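PDB 2G3V: CAG pathogenicity island protein 13 from Helicobacter pylori, which is of unknown function but is encoded on the cag pathogenicity island, whose products include a type IV secretion system. Local coordinates for residues S135-E138 with M139-Q142; F52-M55 with H56-G60. All coordinates share one frame; numbering follows the deposited sequence.

Overall arrangement
Both contacts are local, made within single continuous runs of chain in an all-helical protein, and their centres lie about 20 Å apart with no touch between them. Contact 1 opens helix 136-149 and sits at the surface; contact 2 closes helix 35-57, turns into helix 59-69 and is partly buried. Helix 82-105 touches both, meeting Met139 and Asp140 in contact 1 and Phe52 and His56 in contact 2. The chemistry differs with place: a serine cap, regular i to i+4 backbone bonds and an ion pair at the start of one helix, against a histidine ring lying over a carbonyl and an asparagine cap where two helices join.

Contact 1 of 2, residues S135-E138 with M139-Q142; sequences SIRE and MDSQ
The guanidinium of Arg137 and the carboxylate of Asp140 lie side by side with their planes only 8° apart, yet they are offset rather than coplanar. Asp140 OD2 approaches at a slant, off the guanidinium plane, 3.3 Å from Arg137 NH2, and no N-H is aimed at it, so this salt bridge is one of charges alone. Bends at chi2 and chi3 fold the arginine back along the helix surface, and Asp140 sends its carboxylate the same way. Asp140 also touches Lys84 of helix 82-105, a second basic neighbour.

The backbone beside this pair makes regular helical i to i+4 bonds. Asp140 N donates to Ile136 O at 2.9 Å, and Ser141 N reaches Arg137 O at 3.0 Å, nearly straight at 169°. Ser141 OG, placed between its own N and carbonyl carbon (chi1 58°), turns back to the preceding turn and lies 3.3 Å from both Arg137 O and Glu138 O; either bond would be weak. On the inner side, Met139, a selenomethionine, bends away to Phe85 and Met70, while Ile136 packs on Val76 and Ser79.

At the helix start, Glu138 N gives a weak bond of 3.4 Å to Ser135 OG, and Ser135 N returns another, 3.5 Å, to Glu138 OE1. This reciprocal pair is a capping box, with Ser135 as N-cap of helix 136-149.

Contact 2 of 2, residues F52-M55 with H56-G60; sequences FKQM and HTNKG
The imidazole of His56 lies over the carbonyl of Lys53: one face of the ring is taken by Lys53 O, 3.4 Å from the His56 ring plane and opposite its centre. Next to it, Lys53 CA makes an off-centre CH-pi contact, 4.1 Å from the His56 ring centroid and 30° off the ring normal. A chi1 of 71°, with CG between the backbone N and the carbonyl carbon, swings the ring back over the preceding turn.

The same carbonyl oxygen takes the regular helical bond from Thr57 N, 3.0 Å to Lys53 O, and Thr57 OG1 stands equally close, in a weak bond for which the hydroxyl has another possible acceptor. Thr57 and Lys53 run side by side, with Lys53 CG 3.8 Å from Thr57 OG1. One residue further along, the amides of Gln54 and Asn58 stand almost perpendicular, 88° apart; Asn58 ND2 gives a weak bond of 3.4 Å to Gln54 OE1, although Gln54 NE2, also a donor, lies nearer to Asn58 ND2 at 3.2 Å.

Here helix 35-57 ends and helix 59-69 begins: Asn58 leaves helical backbone angles and serves as N-cap of the second helix. Its OD1 accepts from Ala61 N, a bond consistent with the amide's orientation, with ND2 on the side of Gln54.

Farther out, His56 NE2 is hydrogen-bonded to Glu93 OE1 of helix 82-105, which would help keep the ring over the Lys53 carbonyl, and Lys53 NZ forms a long, weak ion pair with Glu93 OE2. The buried flank is largely apolar: Phe52 packs on Leu92 and Phe122, while Met55, a selenomethionine, reaches Leu62 and Val65 of helix 59-69.

Contact 1 of 2, residues S135-E138 with M139-Q142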
loop_
_atom_site.group_PDB
_atom_site.type_symbol
_atom_site.label_atom_id
_atom_site.label_comp_id
_atom_site.label_asym_id
_atom_site.label_seq_id
_atom_site.Cartn_x
_atom_site.Cartn_y
_atom_site.Cartn_z
ATOM N N SER A 135 -17.667 4.393 -5.394
ATOM C CA SER A 135 -18.533 5.406 -5.985
ATOM C C SER A 135 -17.680 6.656 -6.176
ATOM O O SER A 135 -16.512 6.677 -5.791
ATOM C CB SER A 135 -19.722 5.709 -5.068
ATOM O OG SER A 135 -19.291 6.144 -3.798
ATOM N N ILE A 136 -18.255 7.691 -6.781
ATOM C CA ILE A 136 -17.534 8.938 -7.011
ATOM C C ILE A 136 -17.128 9.567 -5.685
ATOM O O ILE A 136 -15.947 9.810 -5.430
ATOM C CB ILE A 136 -18.411 9.939 -7.776
ATOM C CG1 ILE A 136 -18.849 9.330 -9.116
ATOM C CG2 ILE A 136 -17.669 11.247 -7.966
ATOM C CD1 ILE A 136 -17.715 8.907 -10.016
ATOM N N ARG A 137 -18.120 9.815 -4.839
ATOM C CA ARG A 137 -17.893 10.429 -3.536
ATOM C C ARG A 137 -16.844 9.671 -2.742
ATOM O O ARG A 137 -15.914 10.256 -2.191
ATOM C CB ARG A 137 -19.202 10.476 -2.749
ATOM C CG ARG A 137 -20.310 11.308 -3.405
ATOM C CD ARG A 137 -19.954 12.785 -3.458
ATOM N NE ARG A 137 -18.785 13.031 -4.294
ATOM C CZ ARG A 137 -18.231 14.225 -4.485
ATOM N NH1 ARG A 137 -18.737 15.302 -3.893
ATOM N NH2 ARG A 137 -17.172 14.343 -5.274
ATOM N N GLU A 138 -17.011 8.359 -2.673
ATOM C CA GLU A 138 -16.060 7.508 -1.963
ATOM C C GLU A 138 -14.642 7.795 -2.448
ATOM O O GLU A 138 -13.730 8.018 -1.655
ATOM C CB GLU A 138 -16.376 6.037 -2.228
ATOM C CG GLU A 138 -17.327 5.391 -1.253
ATOM C CD GLU A 138 -17.786 4.025 -1.733
ATOM O OE1 GLU A 138 -16.927 3.231 -2.192
ATOM O OE2 GLU A 138 -19.004 3.752 -1.649
HETATM N N MSE A 139 -14.464 7.786 -3.764
HETATM C CA MSE A 139 -13.147 8.019 -4.341
HETATM C C MSE A 139 -12.616 9.400 -3.995
HETATM O O MSE A 139 -11.451 9.552 -3.643
HETATM C CB MSE A 139 -13.208 7.843 -5.867
HETATM C CG MSE A 139 -11.857 7.939 -6.595
HETATM SE SE MSE A 139 -10.596 6.525 -6.187
HETATM C CE MSE A 139 -11.440 5.084 -7.157
ATOM N N ASP A 140 -13.476 10.406 -4.085
ATOM C CA ASP A 140 -13.059 11.765 -3.810
ATOM C C ASP A 140 -12.524 11.956 -2.415
ATOM O O ASP A 140 -11.474 12.561 -2.231
ATOM C CB ASP A 140 -14.216 12.736 -4.055
ATOM C CG ASP A 140 -13.736 14.135 -4.392
ATOM O OD1 ASP A 140 -12.806 14.265 -5.233
ATOM O OD2 ASP A 140 -14.290 15.106 -3.829
ATOM N N SER A 141 -13.237 11.448 -1.416
ATOM C CA SER A 141 -12.772 11.618 -0.040
ATOM C C SER A 141 -11.583 10.720 0.273
ATOM O O SER A 141 -10.728 11.075 1.091
ATOM C CB SER A 141 -13.905 11.377 0.960
ATOM O OG SER A 141 -14.451 10.086 0.813
ATOM N N GLN A 142 -11.525 9.559 -0.372
ATOM C CA GLN A 142 -10.418 8.656 -0.148
ATOM C C GLN A 142 -9.168 9.359 -0.638
ATOM O O GLN A 142 -8.134 9.339 0.027
ATOM C CB GLN A 142 -10.631 7.344 -0.911
ATOM C CG GLN A 142 -9.704 6.207 -0.464
ATOM C CD GLN A 142 -9.987 4.895 -1.169
ATOM O OE1 GLN A 142 -9.775 4.770 -2.377
ATOM N NE2 GLN A 142 -10.467 3.903 -0.418
#

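Contact 2 of 2, residues F52-M55 with H56-G60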
loop_
_atom_site.group_PDB
_atom_site.type_symbol
_atom_site.label_atom_id
_atom_site.label_comp_id
_atom_site.label_asym_id
_atom_site.label_seq_id
_atom_site.Cartn_x
_atom_site.Cartn_y
_atom_site.Cartn_z
ATOM N N PHE A 52 1.740 2.892 -10.280
ATOM C CA PHE A 52 1.570 4.233 -9.752
ATOM C C PHE A 52 2.420 5.246 -10.548
ATOM O O PHE A 52 1.915 6.279 -11.019
ATOM C CB PHE A 52 1.930 4.269 -8.258
ATOM C CG PHE A 52 1.063 3.375 -7.390
ATOM C CD1 PHE A 52 -0.236 3.035 -7.779
ATOM C CD2 PHE A 52 1.549 2.876 -6.184
ATOM C CE1 PHE A 52 -1.032 2.212 -6.982
ATOM C CE2 PHE A 52 0.772 2.058 -5.377
ATOM C CZ PHE A 52 -0.525 1.720 -5.773
ATOM N N LYS A 53 3.703 4.946 -10.717
ATOM C CA LYS A 53 4.573 5.838 -11.475
ATOM C C LYS A 53 3.999 6.083 -12.872
ATOM O O LYS A 53 3.999 7.206 -13.359
ATOM C CB LYS A 53 5.969 5.239 -11.597
ATOM C CG LYS A 53 6.847 5.947 -12.625
ATOM C CD LYS A 53 8.277 5.487 -12.564
ATOM C CE LYS A 53 8.892 5.874 -11.228
ATOM N NZ LYS A 53 10.360 5.608 -11.155
ATOM N N GLN A 54 3.501 5.022 -13.502
ATOM C CA GLN A 54 2.922 5.115 -14.837
ATOM C C GLN A 54 1.675 5.985 -14.906
ATOM O O GLN A 54 1.333 6.514 -15.971
ATOM C CB GLN A 54 2.607 3.713 -15.372
ATOM C CG GLN A 54 3.692 3.126 -16.271
ATOM C CD GLN A 54 3.827 3.878 -17.599
ATOM O OE1 GLN A 54 4.464 4.941 -17.680
ATOM N NE2 GLN A 54 3.214 3.329 -18.647
HETATM N N MSE A 55 0.989 6.171 -13.789
HETATM C CA MSE A 55 -0.210 6.982 -13.851
HETATM C C MSE A 55 0.122 8.475 -14.008
HETATM O O MSE A 55 -0.355 9.138 -14.940
HETATM C CB MSE A 55 -1.064 6.715 -12.611
HETATM C CG MSE A 55 -1.457 5.256 -12.451
HETATM SE SE MSE A 55 -2.526 4.580 -13.914
HETATM C CE MSE A 55 -4.140 5.483 -13.514
ATOM N N HIS A 56 0.955 8.993 -13.115
ATOM C CA HIS A 56 1.332 10.400 -13.161
ATOM C C HIS A 56 2.380 10.711 -14.241
ATOM O O HIS A 56 2.525 11.855 -14.659
ATOM C CB HIS A 56 1.834 10.858 -11.777
ATOM C CG HIS A 56 3.169 10.289 -11.385
ATOM N ND1 HIS A 56 4.313 10.474 -12.135
ATOM C CD2 HIS A 56 3.547 9.569 -10.300
ATOM C CE1 HIS A 56 5.335 9.891 -11.532
ATOM N NE2 HIS A 56 4.897 9.335 -10.416
ATOM N N THR A 57 3.102 9.699 -14.705
ATOM C CA THR A 57 4.125 9.916 -15.729
ATOM C C THR A 57 3.544 9.749 -17.133
ATOM O O THR A 57 4.034 10.323 -18.103
ATOM C CB THR A 57 5.299 8.917 -15.560
ATOM O OG1 THR A 57 5.991 9.180 -14.331
ATOM C CG2 THR A 57 6.246 9.012 -16.725
ATOM N N ASN A 58 2.493 8.953 -17.230
ATOM C CA ASN A 58 1.847 8.677 -18.507
ATOM C C ASN A 58 0.456 9.298 -18.448
ATOM O O ASN A 58 -0.292 9.062 -17.491
ATOM C CB ASN A 58 1.753 7.155 -18.672
ATOM C CG ASN A 58 1.752 6.702 -20.119
ATOM O OD1 ASN A 58 0.821 6.988 -20.883
ATOM N ND2 ASN A 58 2.795 5.965 -20.499
ATOM N N LYS A 59 0.106 10.110 -19.442
ATOM C CA LYS A 59 -1.226 10.716 -19.445
ATOM C C LYS A 59 -2.188 9.738 -20.104
ATOM O O LYS A 59 -3.330 9.560 -19.669
ATOM C CB LYS A 59 -1.228 12.050 -20.202
ATOM C CG LYS A 59 -2.356 12.983 -19.770
ATOM C CD LYS A 59 -1.834 14.380 -19.384
ATOM C CE LYS A 59 -2.886 15.240 -18.637
ATOM N NZ LYS A 59 -4.100 15.542 -19.435
ATOM N N GLY A 60 -1.712 9.092 -21.160
ATOM C CA GLY A 60 -2.545 8.128 -21.835
ATOM C C GLY A 60 -2.844 7.032 -20.840
ATOM O O GLY A 60 -3.979 6.542 -20.757
#